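PDB 2J3X: C2 toxin component I from Clostridium botulinum, which is the enzymatic ADP-ribosyltransferase component of the binary C2 toxin and, as in its family, probably transfers ADP-ribose from NAD to actin. Local coordinates for residues A[113-117]-A[206-210]; A[136-141]-A[192-198]; A[218-222]-A[293-298]. The protein carries 2 engineered substitutions. All coordinates share one frame; numbering follows the deposited sequence.

Interaction 1 of 3, residues A[113-117]-A[206-210]. With SO4 (sulfate ion), chain O.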
ATOM      1  N   PHE A 113     -13.960  -6.557  11.803  1.00 14.67           N
ATOM      2  CA  PHE A 113     -15.121  -7.171  12.480  1.00 14.49           C
ATOM      3  C   PHE A 113     -14.974  -8.671  12.382  1.00 14.52           C
ATOM      4  O   PHE A 113     -14.188  -9.174  11.577  1.00 14.01           O
ATOM      5  CB  PHE A 113     -16.462  -6.744  11.858  1.00 13.51           C
ATOM      6  CG  PHE A 113     -16.515  -6.906  10.358  1.00 13.19           C
ATOM      7  CD1 PHE A 113     -16.915  -8.097   9.768  1.00 11.84           C
ATOM      8  CD2 PHE A 113     -16.155  -5.842   9.541  1.00 13.30           C
ATOM      9  CE1 PHE A 113     -16.936  -8.197   8.365  1.00  9.80           C
ATOM     10  CE2 PHE A 113     -16.186  -5.950   8.161  1.00 13.68           C
ATOM     11  CZ  PHE A 113     -16.598  -7.106   7.574  1.00 12.35           C
ATOM     12  N   SER A 114     -15.753  -9.397  13.178  1.00 14.97           N
ATOM     13  CA  SER A 114     -15.564 -10.843  13.274  1.00 14.06           C
ATOM     14  C   SER A 114     -16.314 -11.548  12.150  1.00 14.59           C
ATOM     15  O   SER A 114     -17.307 -11.030  11.596  1.00 13.91           O
ATOM     16  CB  SER A 114     -16.099 -11.376  14.617  1.00 16.83           C
ATOM     17  OG  SER A 114     -17.417 -10.877  14.813  1.00 18.19           O
ATOM     18  N   ILE A 115     -15.789 -12.722  11.797  1.00 12.90           N
ATOM     19  CA  ILE A 115     -16.294 -13.435  10.645  1.00 12.90           C
ATOM     20  C   ILE A 115     -17.088 -14.691  11.050  1.00 11.67           C
ATOM     21  O   ILE A 115     -18.204 -14.913  10.545  1.00 11.30           O
ATOM     22  CB  ILE A 115     -15.087 -13.821   9.733  1.00 12.20           C
ATOM     23  CG1 ILE A 115     -14.422 -12.584   9.113  1.00 16.61           C
ATOM     24  CG2 ILE A 115     -15.534 -14.851   8.707  1.00 13.25           C
ATOM     25  CD1 ILE A 115     -15.345 -11.762   8.372  1.00 17.28           C
ATOM     26  N   ARG A 116     -16.534 -15.477  11.961  1.00 11.44           N
ATOM     27  CA  ARG A 116     -17.246 -16.675  12.457  1.00 12.11           C
ATOM     28  C   ARG A 116     -18.074 -16.240  13.662  1.00 13.15           C
ATOM     29  O   ARG A 116     -17.588 -16.311  14.789  1.00 12.89           O
ATOM     30  CB  ARG A 116     -16.253 -17.718  12.863  1.00 13.37           C
ATOM     31  CG  ARG A 116     -15.493 -18.335  11.635  1.00 12.19           C
ATOM     32  CD  ARG A 116     -14.381 -19.214  12.139  1.00 17.27           C
ATOM     33  NE  ARG A 116     -13.723 -19.961  11.044  1.00 13.31           N
ATOM     34  CZ  ARG A 116     -12.461 -20.362  11.081  1.00 15.52           C
ATOM     35  NH1 ARG A 116     -11.683 -20.054  12.143  1.00 16.49           N
ATOM     36  NH2 ARG A 116     -11.944 -21.050  10.051  1.00 15.42           N
ATOM     37  N   ASP A 117     -19.318 -15.858  13.417  1.00 14.10           N
ATOM     38  CA  ASP A 117     -20.146 -15.198  14.480  1.00 14.70           C
ATOM     39  C   ASP A 117     -21.132 -16.117  15.165  1.00 16.95           C
ATOM     40  O   ASP A 117     -21.802 -15.706  16.144  1.00 16.35           O
ATOM     41  CB  ASP A 117     -21.036 -14.094  13.936  1.00 16.46           C
ATOM     42  CG  ASP A 117     -20.297 -12.872  13.518  1.00 15.80           C
ATOM     43  OD1 ASP A 117     -19.092 -12.783  13.760  1.00 18.28           O
ATOM     44  OD2 ASP A 117     -20.980 -11.947  12.993  1.00 19.59           O
ATOM     45  N   LYS A 206     -14.120 -27.133   8.986  1.00 25.09           N
ATOM     46  CA  LYS A 206     -14.079 -25.729   9.448  1.00 24.35           C
ATOM     47  C   LYS A 206     -14.646 -24.777   8.387  1.00 22.07           C
ATOM     48  O   LYS A 206     -14.476 -25.040   7.214  1.00 22.04           O
ATOM     49  CB  LYS A 206     -12.638 -25.364   9.830  1.00 24.81           C
ATOM     50  CG  LYS A 206     -12.084 -26.282  10.954  1.00 29.44           C
ATOM     51  CD  LYS A 206     -11.164 -25.495  11.886  1.00 36.01           C
ATOM     52  CE  LYS A 206     -10.923 -26.233  13.194  1.00 40.85           C
ATOM     53  NZ  LYS A 206     -10.208 -27.535  12.928  1.00 42.64           N
ATOM     54  N   ASP A 207     -15.297 -23.669   8.786  1.00 19.97           N
ATOM     55  CA  ASP A 207     -15.858 -22.692   7.831  1.00 18.37           C
ATOM     56  C   ASP A 207     -15.015 -21.444   7.579  1.00 17.10           C
ATOM     57  O   ASP A 207     -14.372 -20.908   8.515  1.00 16.53           O
ATOM     58  CB  ASP A 207     -17.226 -22.236   8.260  1.00 19.48           C
ATOM     59  CG  ASP A 207     -18.237 -23.382   8.181  1.00 23.92           C
ATOM     60  OD1 ASP A 207     -17.822 -24.551   8.255  1.00 29.21           O
ATOM     61  OD2 ASP A 207     -19.415 -23.114   8.034  1.00 32.13           O
ATOM     62  N   TYR A 208     -15.039 -21.009   6.312  1.00 14.99           N
ATOM     63  CA  TYR A 208     -14.181 -19.906   5.845  1.00 13.98           C
ATOM     64  C   TYR A 208     -14.937 -19.104   4.828  1.00 13.49           C
ATOM     65  O   TYR A 208     -15.795 -19.620   4.086  1.00 14.70           O
ATOM     66  CB  TYR A 208     -12.918 -20.442   5.128  1.00 13.92           C
ATOM     67  CG  TYR A 208     -12.065 -21.325   5.955  1.00 14.71           C
ATOM     68  CD1 TYR A 208     -12.302 -22.707   6.030  1.00 14.65           C
ATOM     69  CD2 TYR A 208     -10.942 -20.796   6.644  1.00 11.62           C
ATOM     70  CE1 TYR A 208     -11.444 -23.540   6.814  1.00 15.56           C
ATOM     71  CE2 TYR A 208     -10.091 -21.629   7.400  1.00 15.21           C
ATOM     72  CZ  TYR A 208     -10.354 -22.974   7.493  1.00 16.17           C
ATOM     73  OH  TYR A 208      -9.522 -23.824   8.230  1.00 16.02           O
ATOM     74  N   ILE A 209     -14.625 -17.820   4.746  1.00 12.47           N
ATOM     75  CA  ILE A 209     -14.998 -17.101   3.533  1.00 11.64           C
ATOM     76  C   ILE A 209     -13.845 -17.315   2.523  1.00 12.60           C
ATOM     77  O   ILE A 209     -12.689 -16.941   2.783  1.00 11.48           O
ATOM     78  CB  ILE A 209     -15.218 -15.603   3.788  1.00 12.57           C
ATOM     79  CG1 ILE A 209     -16.499 -15.412   4.646  1.00 12.91           C
ATOM     80  CG2 ILE A 209     -15.423 -14.839   2.422  1.00 10.00           C
ATOM     81  CD1 ILE A 209     -16.783 -13.929   5.030  1.00 14.31           C
ATOM     82  N   LEU A 210     -14.177 -17.932   1.376  1.00 11.62           N
ATOM     83  CA  LEU A 210     -13.200 -18.188   0.303  1.00 12.82           C
ATOM     84  C   LEU A 210     -13.387 -17.053  -0.686  1.00 11.46           C
ATOM     85  O   LEU A 210     -14.461 -16.866  -1.269  1.00 12.39           O
ATOM     86  CB  LEU A 210     -13.487 -19.537  -0.365  1.00 12.52           C
ATOM     87  CG  LEU A 210     -12.620 -19.882  -1.586  1.00 13.91           C
ATOM     88  CD1 LEU A 210     -11.111 -20.027  -1.188  1.00 15.31           C
ATOM     89  CD2 LEU A 210     -13.211 -21.204  -2.192  1.00 15.81           C
TER
HETATM   90  S   SO4 O1445     -13.415 -14.291  13.891  1.00 27.46           S
HETATM   91  O1  SO4 O1445     -12.148 -14.969  14.004  1.00 27.94           O
HETATM   92  O2  SO4 O1445     -13.312 -13.326  12.790  1.00 29.14           O
HETATM   93  O3  SO4 O1445     -14.529 -15.192  13.634  1.00 29.75           O
HETATM   94  O4  SO4 O1445     -13.771 -13.553  15.147  1.00 29.50           O
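With CG set opposite its own carbonyl carbon (chi1 -69°) and the chain extended from CG to NE, Arg116 reaches across from the loop 113-117 to Asp207 and Tyr208. Both belong to strand 206-216, one of the long strands of the mixed sheet in the first ADP-ribosyltransferase-family region. The grip is side-on: Arg116 NE donates a hydrogen bond to Asp207 O at 2.8 Å, and Arg116 NH2 donates to the same Asp207 O at 2.9 Å. That oxygen sits in the guanidinium plane; NE comes nearly along the C=O axis, whereas NH2 approaches from 36° above the carbonyl plane, away from the lone-pair directions of Asp207 O. These two bonds, with that of NH1 to Glu158 O, restrain the plane of the guanidinium. The same NH2 hangs over one face of the Tyr208 ring, 3.3 Å from Tyr208 CE2 and offset toward the rim. Because the two planes are 68° apart, this cation-pi contact is made by a guanidinium edge, not by a flat stack. The Glu158 carboxylate pairs with Lys206. Ile115 CG2 meets Ile209 CD1 at 4.0 Å, the side chains crossing at about a right angle, and both touch Val132 of helix 126-136. A sulfate, probably from the crystallisation liquor, accepts hydrogen bonds from two successive backbone amides: Ile115 N to sulfate O2, 2.7 Å, and Arg116 N to sulfate O3, 2.6 Å.

Interaction 2 of 3, residues A[136-141]-A[192-198]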
ATOM      1  N   ILE A 136     -15.437  -5.520   0.407  1.00 10.45           N
ATOM      2  CA  ILE A 136     -14.166  -5.829  -0.233  1.00 11.11           C
ATOM      3  C   ILE A 136     -14.177  -6.054  -1.763  1.00 10.58           C
ATOM      4  O   ILE A 136     -13.119  -5.994  -2.396  1.00 11.54           O
ATOM      5  CB  ILE A 136     -13.429  -7.029   0.443  1.00 10.49           C
ATOM      6  CG1 ILE A 136     -14.035  -8.373   0.028  1.00  9.85           C
ATOM      7  CG2 ILE A 136     -13.389  -6.935   2.008  1.00 10.97           C
ATOM      8  CD1 ILE A 136     -13.246  -9.586   0.435  1.00 12.88           C
ATOM      9  N   ILE A 137     -15.312  -6.379  -2.356  1.00  9.64           N
ATOM     10  CA  ILE A 137     -15.299  -6.776  -3.797  1.00  9.32           C
ATOM     11  C   ILE A 137     -14.950  -5.550  -4.618  1.00  8.64           C
ATOM     12  O   ILE A 137     -15.476  -4.467  -4.380  1.00  9.88           O
ATOM     13  CB  ILE A 137     -16.694  -7.332  -4.228  1.00  9.85           C
ATOM     14  CG1 ILE A 137     -16.949  -8.675  -3.506  1.00 13.44           C
ATOM     15  CG2 ILE A 137     -16.801  -7.482  -5.744  1.00 12.49           C
ATOM     16  CD1 ILE A 137     -15.928  -9.611  -3.754  1.00 16.58           C
ATOM     17  N   ASN A 138     -14.007  -5.723  -5.537  1.00  9.96           N
ATOM     18  CA  ASN A 138     -13.478  -4.660  -6.371  1.00 11.45           C
ATOM     19  C   ASN A 138     -12.716  -3.540  -5.611  1.00 11.44           C
ATOM     20  O   ASN A 138     -12.468  -2.455  -6.157  1.00 13.35           O
ATOM     21  CB  ASN A 138     -14.580  -4.038  -7.198  1.00 10.65           C
ATOM     22  CG  ASN A 138     -14.098  -3.653  -8.552  1.00 16.66           C
ATOM     23  OD1 ASN A 138     -12.979  -4.002  -8.936  1.00 16.67           O
ATOM     24  ND2 ASN A 138     -14.906  -2.904  -9.294  1.00 14.71           N
ATOM     25  N   GLN A 139     -12.397  -3.775  -4.341  1.00  9.77           N
ATOM     26  CA  GLN A 139     -11.448  -2.918  -3.652  1.00  8.90           C
ATOM     27  C   GLN A 139     -10.060  -3.481  -3.902  1.00 10.92           C
ATOM     28  O   GLN A 139      -9.922  -4.656  -4.272  1.00 12.66           O
ATOM     29  CB  GLN A 139     -11.736  -2.903  -2.130  1.00  9.82           C
ATOM     30  CG  GLN A 139     -10.791  -1.945  -1.355  1.00  9.06           C
ATOM     31  CD  GLN A 139     -10.865  -0.537  -1.882  1.00  9.41           C
ATOM     32  OE1 GLN A 139     -10.094  -0.146  -2.764  1.00 12.78           O
ATOM     33  NE2 GLN A 139     -11.845   0.226  -1.388  1.00 11.22           N
ATOM     34  N   GLU A 140      -9.019  -2.665  -3.751  1.00 11.01           N
ATOM     35  CA  GLU A 140      -7.665  -3.144  -4.094  1.00 10.45           C
ATOM     36  C   GLU A 140      -6.747  -3.015  -2.901  1.00 11.68           C
ATOM     37  O   GLU A 140      -6.585  -1.906  -2.326  1.00 10.60           O
ATOM     38  CB  GLU A 140      -7.134  -2.334  -5.269  1.00 12.38           C
ATOM     39  CG  GLU A 140      -5.775  -2.825  -5.785  1.00 12.39           C
ATOM     40  CD  GLU A 140      -5.422  -2.189  -7.117  1.00 16.57           C
ATOM     41  OE1 GLU A 140      -5.797  -1.009  -7.349  1.00 15.70           O
ATOM     42  OE2 GLU A 140      -4.760  -2.861  -7.932  1.00 15.70           O
ATOM     43  N   TYR A 141      -6.162  -4.137  -2.499  1.00  9.53           N
ATOM     44  CA  TYR A 141      -5.392  -4.209  -1.238  1.00  8.79           C
ATOM     45  C   TYR A 141      -3.956  -4.588  -1.514  1.00  9.18           C
ATOM     46  O   TYR A 141      -3.666  -5.710  -1.933  1.00  8.61           O
ATOM     47  CB  TYR A 141      -6.001  -5.284  -0.345  1.00  8.73           C
ATOM     48  CG  TYR A 141      -7.430  -4.971   0.031  1.00  9.04           C
ATOM     49  CD1 TYR A 141      -7.733  -4.070   1.060  1.00  8.09           C
ATOM     50  CD2 TYR A 141      -8.503  -5.615  -0.651  1.00  8.72           C
ATOM     51  CE1 TYR A 141      -9.076  -3.803   1.402  1.00  9.79           C
ATOM     52  CE2 TYR A 141      -9.821  -5.360  -0.322  1.00  9.59           C
ATOM     53  CZ  TYR A 141     -10.108  -4.462   0.722  1.00  8.69           C
ATOM     54  OH  TYR A 141     -11.429  -4.211   1.057  1.00  9.68           O
ATOM     55  N   SER A 192      -1.004  -6.183  -5.504  1.00  9.35           N
ATOM     56  CA  SER A 192      -2.272  -6.035  -4.819  1.00 11.27           C
ATOM     57  C   SER A 192      -3.197  -7.182  -5.183  1.00 11.36           C
ATOM     58  O   SER A 192      -2.989  -7.854  -6.201  1.00 11.02           O
ATOM     59  CB  SER A 192      -2.973  -4.738  -5.225  1.00 10.78           C
ATOM     60  OG  SER A 192      -2.182  -3.629  -4.782  1.00 12.63           O
ATOM     61  N   ILE A 193      -4.200  -7.362  -4.340  1.00 10.82           N
ATOM     62  CA  ILE A 193      -5.278  -8.323  -4.643  1.00 12.70           C
ATOM     63  C   ILE A 193      -6.564  -7.510  -4.760  1.00 11.95           C
ATOM     64  O   ILE A 193      -6.820  -6.634  -3.934  1.00 10.43           O
ATOM     65  CB  ILE A 193      -5.394  -9.365  -3.551  1.00 13.43           C
ATOM     66  CG1 ILE A 193      -4.271 -10.391  -3.676  1.00 19.85           C
ATOM     67  CG2 ILE A 193      -6.655 -10.217  -3.762  1.00 16.32           C
ATOM     68  CD1 ILE A 193      -4.503 -11.442  -4.895  1.00 21.54           C
ATOM     69  N   ILE A 194      -7.355  -7.811  -5.793  1.00 10.63           N
ATOM     70  CA  ILE A 194      -8.690  -7.267  -5.978  1.00 11.86           C
ATOM     71  C   ILE A 194      -9.707  -8.426  -5.818  1.00 11.13           C
ATOM     72  O   ILE A 194      -9.802  -9.306  -6.691  1.00 11.38           O
ATOM     73  CB  ILE A 194      -8.837  -6.665  -7.359  1.00 11.33           C
ATOM     74  CG1 ILE A 194      -7.814  -5.543  -7.583  1.00 14.13           C
ATOM     75  CG2 ILE A 194     -10.280  -6.097  -7.529  1.00 12.25           C
ATOM     76  CD1 ILE A 194      -7.820  -5.002  -9.034  1.00 14.59           C
ATOM     77  N   PRO A 195     -10.414  -8.468  -4.684  1.00 11.08           N
ATOM     78  CA  PRO A 195     -11.376  -9.580  -4.474  1.00 10.37           C
ATOM     79  C   PRO A 195     -12.449  -9.447  -5.552  1.00 10.39           C
ATOM     80  O   PRO A 195     -12.939  -8.345  -5.808  1.00 11.43           O
ATOM     81  CB  PRO A 195     -11.979  -9.235  -3.092  1.00  9.03           C
ATOM     82  CG  PRO A 195     -10.794  -8.579  -2.386  1.00 12.02           C
ATOM     83  CD  PRO A 195     -10.330  -7.591  -3.480  1.00 10.89           C
ATOM     84  N   GLU A 196     -12.757 -10.567  -6.209  1.00 10.89           N
ATOM     85  CA  GLU A 196     -13.771 -10.569  -7.265  1.00 12.60           C
ATOM     86  C   GLU A 196     -15.048 -11.295  -6.864  1.00 12.89           C
ATOM     87  O   GLU A 196     -16.124 -10.929  -7.376  1.00 13.75           O
ATOM     88  CB  GLU A 196     -13.187 -11.180  -8.543  1.00 14.47           C
ATOM     89  CG  GLU A 196     -11.886 -10.456  -9.039  1.00 18.98           C
ATOM     90  CD  GLU A 196     -12.098  -9.096  -9.680  1.00 27.85           C
ATOM     91  OE1 GLU A 196     -13.259  -8.595  -9.724  1.00 30.98           O
ATOM     92  OE2 GLU A 196     -11.078  -8.502 -10.150  1.00 28.66           O
ATOM     93  N   SER A 197     -14.934 -12.254  -5.943  1.00 12.06           N
ATOM     94  CA  SER A 197     -16.107 -12.990  -5.425  1.00 13.39           C
ATOM     95  C   SER A 197     -15.768 -13.569  -4.069  1.00 13.78           C
ATOM     96  O   SER A 197     -14.612 -13.693  -3.724  1.00 13.16           O
ATOM     97  CB  SER A 197     -16.529 -14.136  -6.357  1.00 13.69           C
ATOM     98  OG  SER A 197     -15.483 -15.061  -6.511  1.00 14.89           O
ATOM     99  N   ALA A 198     -16.803 -13.899  -3.307  1.00 13.35           N
ATOM    100  CA  ALA A 198     -16.610 -14.493  -1.995  1.00 13.47           C
ATOM    101  C   ALA A 198     -17.757 -15.440  -1.722  1.00 14.19           C
ATOM    102  O   ALA A 198     -18.924 -15.098  -1.991  1.00 15.74           O
ATOM    103  CB  ALA A 198     -16.595 -13.401  -0.933  1.00 13.20           C
TER
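Asn138 N meets Pro195 O at 2.8 Å in an almost straight bond, 177° at the hydrogen, the shortest of three backbone bonds joining the loop after helix 126-136 to strand 191-203. The other two pair Tyr141 with Ile193 as an antiparallel hydrogen-bonded pair: Tyr141 N to Ile193 O and Ile193 N to Tyr141 O, each 3.0 Å. The type II turn from Ile136 to Gln139, closed by Gln139 N to Ile136 O, lies against Pro195, whose CD approaches both Gln139 O and Ile136 O. Pro195 CB packs on Ile136 CD1 at 3.8 Å, while Pro195 CD faces the edge of the Tyr141 ring, 3.9 Å from CE2. Gln139 O is buried here without a hydrogen-bond donor; its close neighbours are carbons, Pro195 CD at 3.1 Å and Ile194 CA at 3.4 Å, the latter a CA-H...O contact. With CG anti to its backbone N (chi1 -175°), Glu140 lays CG against Ser192 CB at 3.4 Å, and its extended chain carries the carboxylate along Ile194. The contact thus takes the chain from the end of helix 126-136 into strand 141-143, the outermost strand beside 191-203, while Gln139 reaches over to Arg368 and Glu424 on strands 363-369 and 414-426 of the second sheet.

Interaction 3 of 3, residues A[218-222]-A[293-298]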
ATOM      1  N   GLU A 218      -0.939  -1.799  -8.688  1.00 13.65           N
ATOM      2  CA  GLU A 218      -1.483  -0.474  -8.698  1.00 11.32           C
ATOM      3  C   GLU A 218      -0.285   0.473  -8.836  1.00 11.89           C
ATOM      4  O   GLU A 218       0.725   0.290  -8.143  1.00 11.60           O
ATOM      5  CB  GLU A 218      -2.192  -0.195  -7.344  1.00 10.73           C
ATOM      6  CG  GLU A 218      -2.865   1.159  -7.358  1.00 11.77           C
ATOM      7  CD  GLU A 218      -3.641   1.350  -6.043  1.00 14.08           C
ATOM      8  OE1 GLU A 218      -3.237   0.764  -5.001  1.00 15.78           O
ATOM      9  OE2 GLU A 218      -4.617   2.109  -6.065  1.00 14.34           O
ATOM     10  N   LEU A 219      -0.387   1.469  -9.710  1.00  9.78           N
ATOM     11  CA  LEU A 219       0.795   2.329 -10.004  1.00  9.14           C
ATOM     12  C   LEU A 219       1.130   3.126  -8.739  1.00  9.34           C
ATOM     13  O   LEU A 219       0.257   3.813  -8.193  1.00 10.15           O
ATOM     14  CB  LEU A 219       0.452   3.317 -11.113  1.00  8.84           C
ATOM     15  CG  LEU A 219       1.622   4.203 -11.601  1.00  9.89           C
ATOM     16  CD1 LEU A 219       2.835   3.357 -12.011  1.00 12.72           C
ATOM     17  CD2 LEU A 219       1.111   5.073 -12.748  1.00 12.37           C
ATOM     18  N   ASP A 220       2.354   2.990  -8.244  1.00  8.23           N
ATOM     19  CA  ASP A 220       2.732   3.566  -6.923  1.00  8.85           C
ATOM     20  C   ASP A 220       4.258   3.555  -6.890  1.00  8.11           C
ATOM     21  O   ASP A 220       4.892   2.499  -7.195  1.00  9.15           O
ATOM     22  CB  ASP A 220       2.202   2.625  -5.840  1.00  8.61           C
ATOM     23  CG  ASP A 220       2.375   3.137  -4.403  1.00  8.89           C
ATOM     24  OD1 ASP A 220       3.229   4.036  -4.122  1.00  9.55           O
ATOM     25  OD2 ASP A 220       1.681   2.554  -3.536  1.00 10.53           O
ATOM     26  N   PHE A 221       4.868   4.702  -6.544  1.00  7.09           N
ATOM     27  CA  PHE A 221       6.331   4.818  -6.573  1.00  8.78           C
ATOM     28  C   PHE A 221       6.944   4.851  -5.176  1.00  7.83           C
ATOM     29  O   PHE A 221       8.191   4.943  -5.048  1.00  8.50           O
ATOM     30  CB  PHE A 221       6.706   6.124  -7.297  1.00  7.35           C
ATOM     31  CG  PHE A 221       6.141   6.151  -8.732  1.00  8.46           C
ATOM     32  CD1 PHE A 221       6.708   5.324  -9.698  1.00 10.72           C
ATOM     33  CD2 PHE A 221       5.032   6.958  -9.052  1.00 11.66           C
ATOM     34  CE1 PHE A 221       6.158   5.347 -11.024  1.00 10.80           C
ATOM     35  CE2 PHE A 221       4.476   6.985 -10.353  1.00 11.84           C
ATOM     36  CZ  PHE A 221       5.053   6.155 -11.325  1.00 10.48           C
ATOM     37  N   TYR A 222       6.094   4.635  -4.170  1.00  9.77           N
ATOM     38  CA  TYR A 222       6.557   4.526  -2.748  1.00  8.39           C
ATOM     39  C   TYR A 222       7.506   5.701  -2.471  1.00  9.05           C
ATOM     40  O   TYR A 222       7.166   6.847  -2.843  1.00  9.06           O
ATOM     41  CB  TYR A 222       7.170   3.130  -2.411  1.00 10.43           C
ATOM     42  CG  TYR A 222       6.175   2.051  -2.766  1.00  9.66           C
ATOM     43  CD1 TYR A 222       5.025   1.848  -2.015  1.00 12.75           C
ATOM     44  CD2 TYR A 222       6.386   1.278  -3.906  1.00 11.69           C
ATOM     45  CE1 TYR A 222       4.104   0.854  -2.371  1.00 13.20           C
ATOM     46  CE2 TYR A 222       5.454   0.300  -4.307  1.00 13.60           C
ATOM     47  CZ  TYR A 222       4.319   0.125  -3.547  1.00 15.56           C
ATOM     48  OH  TYR A 222       3.433  -0.860  -3.986  1.00 17.70           O
ATOM     49  N   GLN A 293      -4.612   8.742 -15.211  1.00 12.70           N
ATOM     50  CA  GLN A 293      -4.746   7.292 -14.927  1.00 11.90           C
ATOM     51  C   GLN A 293      -4.707   7.147 -13.430  1.00 12.76           C
ATOM     52  O   GLN A 293      -4.216   8.047 -12.753  1.00 12.62           O
ATOM     53  CB  GLN A 293      -3.611   6.488 -15.580  1.00 12.16           C
ATOM     54  CG  GLN A 293      -2.200   6.799 -14.950  1.00 12.38           C
ATOM     55  CD  GLN A 293      -1.013   6.104 -15.610  1.00 15.90           C
ATOM     56  OE1 GLN A 293       0.010   6.695 -15.791  1.00 14.33           O
ATOM     57  NE2 GLN A 293      -1.177   4.819 -15.985  1.00 20.46           N
ATOM     58  N   THR A 294      -5.160   6.025 -12.915  1.00 11.03           N
ATOM     59  CA  THR A 294      -5.140   5.834 -11.454  1.00 12.19           C
ATOM     60  C   THR A 294      -3.704   5.647 -10.965  1.00 12.67           C
ATOM     61  O   THR A 294      -2.958   4.852 -11.516  1.00 11.93           O
ATOM     62  CB  THR A 294      -6.007   4.645 -11.097  1.00 14.47           C
ATOM     63  OG1 THR A 294      -7.343   4.943 -11.524  1.00 16.88           O
ATOM     64  CG2 THR A 294      -6.051   4.424  -9.542  1.00 16.26           C
ATOM     65  N   LEU A 295      -3.366   6.349  -9.902  1.00 11.16           N
ATOM     66  CA  LEU A 295      -2.121   6.094  -9.244  1.00 11.22           C
ATOM     67  C   LEU A 295      -2.147   6.574  -7.813  1.00 10.36           C
ATOM     68  O   LEU A 295      -3.041   7.278  -7.416  1.00 10.28           O
ATOM     69  CB  LEU A 295      -0.994   6.765  -9.986  1.00 12.22           C
ATOM     70  CG  LEU A 295      -0.783   8.245  -9.797  1.00 15.09           C
ATOM     71  CD1 LEU A 295       0.588   8.625 -10.290  1.00 13.71           C
ATOM     72  CD2 LEU A 295      -1.877   9.091 -10.368  1.00 13.27           C
ATOM     73  N   ILE A 296      -1.122   6.184  -7.078  1.00  9.15           N
ATOM     74  CA  ILE A 296      -1.004   6.493  -5.652  1.00  7.78           C
ATOM     75  C   ILE A 296      -0.155   7.771  -5.462  1.00  9.05           C
ATOM     76  O   ILE A 296       0.958   7.870  -5.969  1.00  8.59           O
ATOM     77  CB  ILE A 296      -0.366   5.296  -4.909  1.00  8.81           C
ATOM     78  CG1 ILE A 296      -1.328   4.060  -4.969  1.00  8.17           C
ATOM     79  CG2 ILE A 296       0.051   5.683  -3.466  1.00  6.85           C
ATOM     80  CD1 ILE A 296      -2.657   4.278  -4.130  1.00 10.66           C
ATOM     81  N   ALA A 297      -0.676   8.719  -4.672  1.00  9.53           N
ATOM     82  CA  ALA A 297       0.154   9.791  -4.183  1.00  8.97           C
ATOM     83  C   ALA A 297       0.055   9.827  -2.626  1.00  9.64           C
ATOM     84  O   ALA A 297      -0.803   9.181  -2.036  1.00  9.58           O
ATOM     85  CB  ALA A 297      -0.317  11.099  -4.741  1.00  8.58           C
ATOM     86  N   TYR A 298       0.963  10.555  -1.991  1.00  8.75           N
ATOM     87  CA  TYR A 298       1.114  10.464  -0.517  1.00  8.47           C
ATOM     88  C   TYR A 298       0.953  11.815   0.138  1.00  8.88           C
ATOM     89  O   TYR A 298       1.344  12.853  -0.414  1.00  9.79           O
ATOM     90  CB  TYR A 298       2.528   9.941  -0.201  1.00  8.62           C
ATOM     91  CG  TYR A 298       2.646   8.490  -0.536  1.00  7.91           C
ATOM     92  CD1 TYR A 298       2.156   7.514   0.346  1.00  8.92           C
ATOM     93  CD2 TYR A 298       3.200   8.093  -1.800  1.00  8.41           C
ATOM     94  CE1 TYR A 298       2.241   6.133   0.039  1.00  9.74           C
ATOM     95  CE2 TYR A 298       3.298   6.719  -2.153  1.00 10.15           C
ATOM     96  CZ  TYR A 298       2.797   5.753  -1.222  1.00 11.34           C
ATOM     97  OH  TYR A 298       2.856   4.410  -1.483  1.00 10.57           O
TER
HETATM   98  O   HOH W   1      -2.906   1.951 -10.999  1.00 18.97           O
HETATM   99  O   HOH W   2       3.716   7.233  -5.816  1.00 11.11           O
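Segments 218-222 and 293-298 run roughly the same way, 33° apart, with Leu219 nearest Leu295 and Asp220 nearest Ile296 by CA. The arrangement resembles a parallel ladder, though 218-222 is not itself a strand: it flanks strand 295-301, an outermost strand of the sheet in the second ADP-ribosyltransferase-family region, with one direct backbone hydrogen bond, Ile296 N to Leu219 O at 3.0 Å. On each side of it a water replaces the next bond. One accepts from Leu219 N and donates to Thr294 O, both at 2.9 Å; the other accepts from Phe221 N and donates to Ile296 O. Among the side chains, Leu219 lies alongside Leu295, and its CD2 reaches the amide of Gln293, whose OE1 is bonded to Trp229. Leu295 CD1 meets the Phe221 ring at its edge. Glu218 crosses Ile296 at about a right angle, bringing OE2 to 3.5 Å from Ile296 CD1, while that oxygen forms a salt bridge with Arg368. Asp220 directs CG opposite its backbone N (chi1 -174°), a torsion that brings CG alongside Ile296 CB; its OD2 makes a salt bridge with Arg366. Its other oxygen closes an Asx turn, Tyr222 N to Asp220 OD1 at 2.9 Å on the anti side, and with its syn lone pair accepts the Tyr298 hydroxyl, OH to OD1 2.7 Å, with carboxylate and ring planes 42° apart.

Overall arrangement
Interaction 2 is nested along the chain inside the loop closed by interaction 1, and interaction 3 follows both. The first two share one sheet: strands 191-203 and 206-216 are neighbours there, helix 126-136 borders both, and Ile209 CG2 touches Ala198 CB although the centres are about 17 Å apart. Interaction 3, its centre also about 17 Å from that of interaction 2, reaches the other sheet through strand 295-301. Between them two acids approach, Glu140 OE1 to Glu218 CD 3.5 Å; Glu218 also pairs with Arg368, and in this pH 3.0 crystal one acid may be protonated. The series runs from the periphery of the chain inward to the junction of the two ADP-ribosyltransferase-family regions.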